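Local coordinates for flavodoxin (Bacillus cereus, PDB 6GAQ), which binds flavin mononucleotide and probably serves as a low-potential electron donor to redox enzymes, at residues A[45-53]-A[74-82]. Numbering follows the deposited sequence.
Sequences MEGMDAEEL and EAEDFHDDL
The backbone N of A50 donates a hydrogen bond of 3.2 Å to D81 OD2. The bond is fairly straight, with an N-H...O angle of 159°. The N-H meets the carboxylate oxygen from above the carboxylate plane, 60° out of it. In this flavodoxin fold, a parallel five-stranded sheet with helices on both faces, the bond ties the loop after strand 40-44 to the C-terminal part of helix 73-81. D81 CG stands anti to the backbone N (chi1 -160°), which carries the carboxylate over to the loop.

Most of the remaining contact is apolar and surrounds the F78 ring. M45 CB lies over one ring face, 4.1 Å from the centroid, in a CH-pi contact. The M45 chain bends at its end, and M45 CE comes to 3.7 Å from F78 CD2. M45 SD packs against A75 CB at 3.6 Å. From its own segment, L82 CG lies over the opposite face, toward the rim. M48 runs alongside F78, and its sulfur makes an oblique Met-aromatic contact. L61 of strand 58-63 also touches F78. At the rim of the ring, L53 CD1 approaches F78 CZ, and M48 O lies in the ring plane, 3.5 Å from F78 CD1.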
ATOM      1  N   MET A  45      -3.786  -6.674  -6.040  1.00 44.38           N
ATOM      2  CA  MET A  45      -3.349  -5.868  -7.173  1.00 55.93           C
ATOM      3  C   MET A  45      -3.012  -6.696  -8.406  1.00 35.93           C
ATOM      4  O   MET A  45      -2.910  -6.134  -9.502  1.00 66.12           O
ATOM      5  CB  MET A  45      -2.136  -5.018  -6.787  1.00 46.75           C
ATOM      6  CG  MET A  45      -0.916  -5.813  -6.366  1.00 40.14           C
ATOM      7  SD  MET A  45       0.559  -4.781  -6.269  1.00 50.68           S
ATOM      8  CE  MET A  45      -0.096  -3.337  -5.435  1.00 24.40           C
ATOM      9  N   GLU A  46      -2.831  -8.004  -8.257  1.00 36.85           N
ATOM     10  CA  GLU A  46      -2.607  -8.857  -9.413  1.00 51.76           C
ATOM     11  C   GLU A  46      -3.872  -8.938 -10.260  1.00 63.77           C
ATOM     12  O   GLU A  46      -4.992  -8.973  -9.742  1.00 70.72           O
ATOM     13  CB  GLU A  46      -2.166 -10.254  -8.964  1.00 62.09           C
ATOM     14  CG  GLU A  46      -2.236 -11.336 -10.038  1.00 47.88           C
ATOM     15  CD  GLU A  46      -3.623 -11.929 -10.187  1.00 81.46           C
ATOM     16  OE1 GLU A  46      -4.402 -11.895  -9.210  1.00 82.71           O
ATOM     17  OE2 GLU A  46      -3.944 -12.397 -11.295  1.00 81.17           O
ATOM     18  N   GLY A  47      -3.686  -8.957 -11.581  1.00 48.85           N
ATOM     19  CA  GLY A  47      -4.798  -9.076 -12.507  1.00 60.15           C
ATOM     20  C   GLY A  47      -5.744  -7.896 -12.446  1.00 61.97           C
ATOM     21  O   GLY A  47      -6.827  -7.914 -13.039  1.00 77.58           O
ATOM     22  N   MET A  48      -5.327  -6.861 -11.727  1.00 62.62           N
ATOM     23  CA  MET A  48      -6.135  -5.676 -11.484  1.00 60.88           C
ATOM     24  C   MET A  48      -5.714  -4.587 -12.462  1.00 54.47           C
ATOM     25  O   MET A  48      -4.574  -4.112 -12.415  1.00 60.96           O
ATOM     26  CB  MET A  48      -5.966  -5.206 -10.039  1.00 51.19           C
ATOM     27  CG  MET A  48      -6.599  -3.866  -9.720  1.00 48.55           C
ATOM     28  SD  MET A  48      -6.238  -3.354  -8.029  1.00 55.13           S
ATOM     29  CE  MET A  48      -7.247  -1.882  -7.898  1.00 45.18           C
ATOM     30  N   ASP A  49      -6.627  -4.207 -13.351  1.00 68.99           N
ATOM     31  CA  ASP A  49      -6.358  -3.116 -14.274  1.00 68.88           C
ATOM     32  C   ASP A  49      -6.223  -1.811 -13.499  1.00 64.80           C
ATOM     33  O   ASP A  49      -7.119  -1.432 -12.739  1.00 55.20           O
ATOM     34  CB  ASP A  49      -7.476  -3.015 -15.311  1.00 61.87           C
ATOM     35  CG  ASP A  49      -7.755  -4.341 -15.990  1.00 80.42           C
ATOM     36  OD1 ASP A  49      -7.105  -4.632 -17.015  1.00 85.44           O
ATOM     37  OD2 ASP A  49      -8.618  -5.095 -15.491  1.00 85.45           O
ATOM     38  N   ALA A  50      -5.094  -1.126 -13.690  1.00 52.02           N
ATOM     39  CA  ALA A  50      -4.780   0.064 -12.909  1.00 50.88           C
ATOM     40  C   ALA A  50      -5.735   1.225 -13.162  1.00 40.09           C
ATOM     41  O   ALA A  50      -5.656   2.230 -12.448  1.00 63.04           O
ATOM     42  CB  ALA A  50      -3.343   0.509 -13.190  1.00 58.92           C
ATOM     43  N   GLU A  51      -6.626   1.116 -14.151  1.00 52.13           N
ATOM     44  CA  GLU A  51      -7.603   2.170 -14.400  1.00 59.72           C
ATOM     45  C   GLU A  51      -8.576   2.345 -13.242  1.00 48.12           C
ATOM     46  O   GLU A  51      -9.152   3.428 -13.088  1.00 53.76           O
ATOM     47  CB  GLU A  51      -8.383   1.868 -15.681  1.00 58.25           C
ATOM     48  CG  GLU A  51      -7.654   2.221 -16.965  1.00 61.95           C
ATOM     49  CD  GLU A  51      -8.108   3.546 -17.544  1.00 93.46           C
ATOM     50  OE1 GLU A  51      -7.389   4.100 -18.403  1.00 88.53           O
ATOM     51  OE2 GLU A  51      -9.184   4.035 -17.139  1.00 95.18           O
ATOM     52  N   GLU A  52      -8.764   1.307 -12.424  1.00 41.59           N
ATOM     53  CA  GLU A  52      -9.782   1.329 -11.379  1.00 47.75           C
ATOM     54  C   GLU A  52      -9.497   2.359 -10.292  1.00 53.54           C
ATOM     55  O   GLU A  52     -10.419   2.734  -9.559  1.00 47.93           O
ATOM     56  CB  GLU A  52      -9.906  -0.060 -10.749  1.00 38.62           C
ATOM     57  CG  GLU A  52     -10.268  -1.164 -11.732  1.00 53.96           C
ATOM     58  CD  GLU A  52     -10.075  -2.550 -11.145  1.00 75.95           C
ATOM     59  OE1 GLU A  52      -9.353  -3.364 -11.759  1.00 70.97           O
ATOM     60  OE2 GLU A  52     -10.644  -2.826 -10.066  1.00 74.11           O
ATOM     61  N   LEU A  53      -8.252   2.825 -10.172  1.00 48.45           N
ATOM     62  CA  LEU A  53      -7.879   3.696  -9.062  1.00 49.12           C
ATOM     63  C   LEU A  53      -8.531   5.070  -9.138  1.00 52.92           C
ATOM     64  O   LEU A  53      -8.652   5.741  -8.109  1.00 54.26           O
ATOM     65  CB  LEU A  53      -6.357   3.855  -9.005  1.00 46.16           C
ATOM     66  CG  LEU A  53      -5.543   2.823  -8.218  1.00 57.69           C
ATOM     67  CD1 LEU A  53      -5.661   1.432  -8.824  1.00 52.90           C
ATOM     68  CD2 LEU A  53      -4.086   3.251  -8.144  1.00 56.18           C
ATOM     69  N   GLU A  74       4.182 -10.555  -9.292  1.00 66.17           N
ATOM     70  CA  GLU A  74       2.773 -10.193  -9.384  1.00 71.10           C
ATOM     71  C   GLU A  74       2.570  -8.683  -9.405  1.00 77.36           C
ATOM     72  O   GLU A  74       1.599  -8.199  -9.998  1.00 65.45           O
ATOM     73  CB  GLU A  74       2.017 -10.805  -8.207  1.00 70.71           C
ATOM     74  CG  GLU A  74       2.864 -10.860  -6.939  1.00 65.06           C
ATOM     75  CD  GLU A  74       2.276 -11.755  -5.871  1.00 75.90           C
ATOM     76  OE1 GLU A  74       2.843 -12.842  -5.629  1.00 74.76           O
ATOM     77  OE2 GLU A  74       1.254 -11.369  -5.264  1.00 68.27           O
ATOM     78  N   ALA A  75       3.463  -7.930  -8.760  1.00 71.57           N
ATOM     79  CA  ALA A  75       3.289  -6.495  -8.586  1.00 56.59           C
ATOM     80  C   ALA A  75       3.973  -5.662  -9.659  1.00 55.98           C
ATOM     81  O   ALA A  75       3.574  -4.512  -9.870  1.00 34.55           O
ATOM     82  CB  ALA A  75       3.814  -6.060  -7.211  1.00 67.34           C
ATOM     83  N   GLU A  76       4.990  -6.203 -10.335  1.00 64.80           N
ATOM     84  CA  GLU A  76       5.660  -5.438 -11.381  1.00 61.09           C
ATOM     85  C   GLU A  76       4.737  -5.180 -12.564  1.00 58.65           C
ATOM     86  O   GLU A  76       4.817  -4.116 -13.190  1.00 47.50           O
ATOM     87  CB  GLU A  76       6.927  -6.161 -11.841  1.00 66.14           C
ATOM     88  CG  GLU A  76       7.717  -5.406 -12.902  1.00 72.67           C
ATOM     89  CD  GLU A  76       9.024  -6.086 -13.253  1.00 87.43           C
ATOM     90  OE1 GLU A  76       9.419  -7.027 -12.533  1.00 84.02           O
ATOM     91  OE2 GLU A  76       9.657  -5.680 -14.251  1.00100.35           O
ATOM     92  N   ASP A  77       3.858  -6.132 -12.884  1.00 62.64           N
ATOM     93  CA  ASP A  77       2.885  -5.910 -13.947  1.00 63.19           C
ATOM     94  C   ASP A  77       1.935  -4.776 -13.585  1.00 53.27           C
ATOM     95  O   ASP A  77       1.675  -3.885 -14.400  1.00 39.86           O
ATOM     96  CB  ASP A  77       2.110  -7.197 -14.230  1.00 56.59           C
ATOM     97  CG  ASP A  77       1.514  -7.224 -15.624  1.00 82.67           C
ATOM     98  OD1 ASP A  77       2.033  -6.507 -16.506  1.00 82.35           O
ATOM     99  OD2 ASP A  77       0.527  -7.960 -15.840  1.00 82.70           O
ATOM    100  N   PHE A  78       1.413  -4.789 -12.355  1.00 41.93           N
ATOM    101  CA  PHE A  78       0.552  -3.700 -11.904  1.00 39.28           C
ATOM    102  C   PHE A  78       1.321  -2.390 -11.785  1.00 53.61           C
ATOM    103  O   PHE A  78       0.762  -1.318 -12.046  1.00 47.29           O
ATOM    104  CB  PHE A  78      -0.094  -4.057 -10.564  1.00 42.92           C
ATOM    105  CG  PHE A  78      -0.853  -2.923  -9.933  1.00 33.83           C
ATOM    106  CD1 PHE A  78      -2.153  -2.642 -10.320  1.00 41.55           C
ATOM    107  CD2 PHE A  78      -0.268  -2.137  -8.953  1.00 35.25           C
ATOM    108  CE1 PHE A  78      -2.854  -1.599  -9.744  1.00 39.24           C
ATOM    109  CE2 PHE A  78      -0.963  -1.091  -8.374  1.00 39.93           C
ATOM    110  CZ  PHE A  78      -2.258  -0.823  -8.770  1.00 35.23           C
ATOM    111  N   HIS A  79       2.594  -2.453 -11.387  1.00 49.47           N
ATOM    112  CA  HIS A  79       3.398  -1.240 -11.281  1.00 49.78           C
ATOM    113  C   HIS A  79       3.660  -0.638 -12.656  1.00 54.76           C
ATOM    114  O   HIS A  79       3.476   0.567 -12.863  1.00 49.33           O
ATOM    115  CB  HIS A  79       4.710  -1.544 -10.557  1.00 48.42           C
ATOM    116  CG  HIS A  79       5.818  -0.592 -10.883  1.00 70.19           C
ATOM    117  ND1 HIS A  79       6.941  -0.971 -11.583  1.00 88.57           N
ATOM    118  CD2 HIS A  79       5.977   0.722 -10.599  1.00 66.34           C
ATOM    119  CE1 HIS A  79       7.744   0.069 -11.720  1.00 81.79           C
ATOM    120  NE2 HIS A  79       7.182   1.108 -11.131  1.00 65.39           N
ATOM    121  N   ASP A  80       4.088  -1.466 -13.614  1.00 44.59           N
ATOM    122  CA  ASP A  80       4.210  -0.997 -14.990  1.00 58.85           C
ATOM    123  C   ASP A  80       2.857  -0.583 -15.554  1.00 47.55           C
ATOM    124  O   ASP A  80       2.784   0.326 -16.389  1.00 51.80           O
ATOM    125  CB  ASP A  80       4.838  -2.083 -15.866  1.00 46.91           C
ATOM    126  CG  ASP A  80       6.318  -2.277 -15.589  1.00 77.03           C
ATOM    127  OD1 ASP A  80       6.896  -1.476 -14.824  1.00 62.26           O
ATOM    128  OD2 ASP A  80       6.903  -3.233 -16.139  1.00 63.05           O
ATOM    129  N   ASP A  81       1.779  -1.233 -15.105  1.00 55.85           N
ATOM    130  CA  ASP A  81       0.437  -0.893 -15.568  1.00 43.41           C
ATOM    131  C   ASP A  81       0.040   0.528 -15.196  1.00 42.82           C
ATOM    132  O   ASP A  81      -0.809   1.120 -15.872  1.00 51.61           O
ATOM    133  CB  ASP A  81      -0.577  -1.881 -14.989  1.00 53.81           C
ATOM    134  CG  ASP A  81      -1.874  -1.913 -15.767  1.00 55.59           C
ATOM    135  OD1 ASP A  81      -1.951  -1.262 -16.829  1.00 73.37           O
ATOM    136  OD2 ASP A  81      -2.819  -2.595 -15.315  1.00 73.60           O
ATOM    137  N   LEU A  82       0.632   1.090 -14.142  1.00 62.55           N
ATOM    138  CA  LEU A  82       0.299   2.447 -13.730  1.00 62.84           C
ATOM    139  C   LEU A  82       0.808   3.500 -14.705  1.00 65.12           C
ATOM    140  O   LEU A  82       0.397   4.657 -14.600  1.00 53.43           O
ATOM    141  CB  LEU A  82       0.864   2.723 -12.334  1.00 49.59           C
ATOM    142  CG  LEU A  82       0.185   2.010 -11.162  1.00 50.12           C
ATOM    143  CD1 LEU A  82       1.150   1.832 -10.001  1.00 34.34           C
ATOM    144  CD2 LEU A  82      -1.050   2.768 -10.710  1.00 44.55           C
TER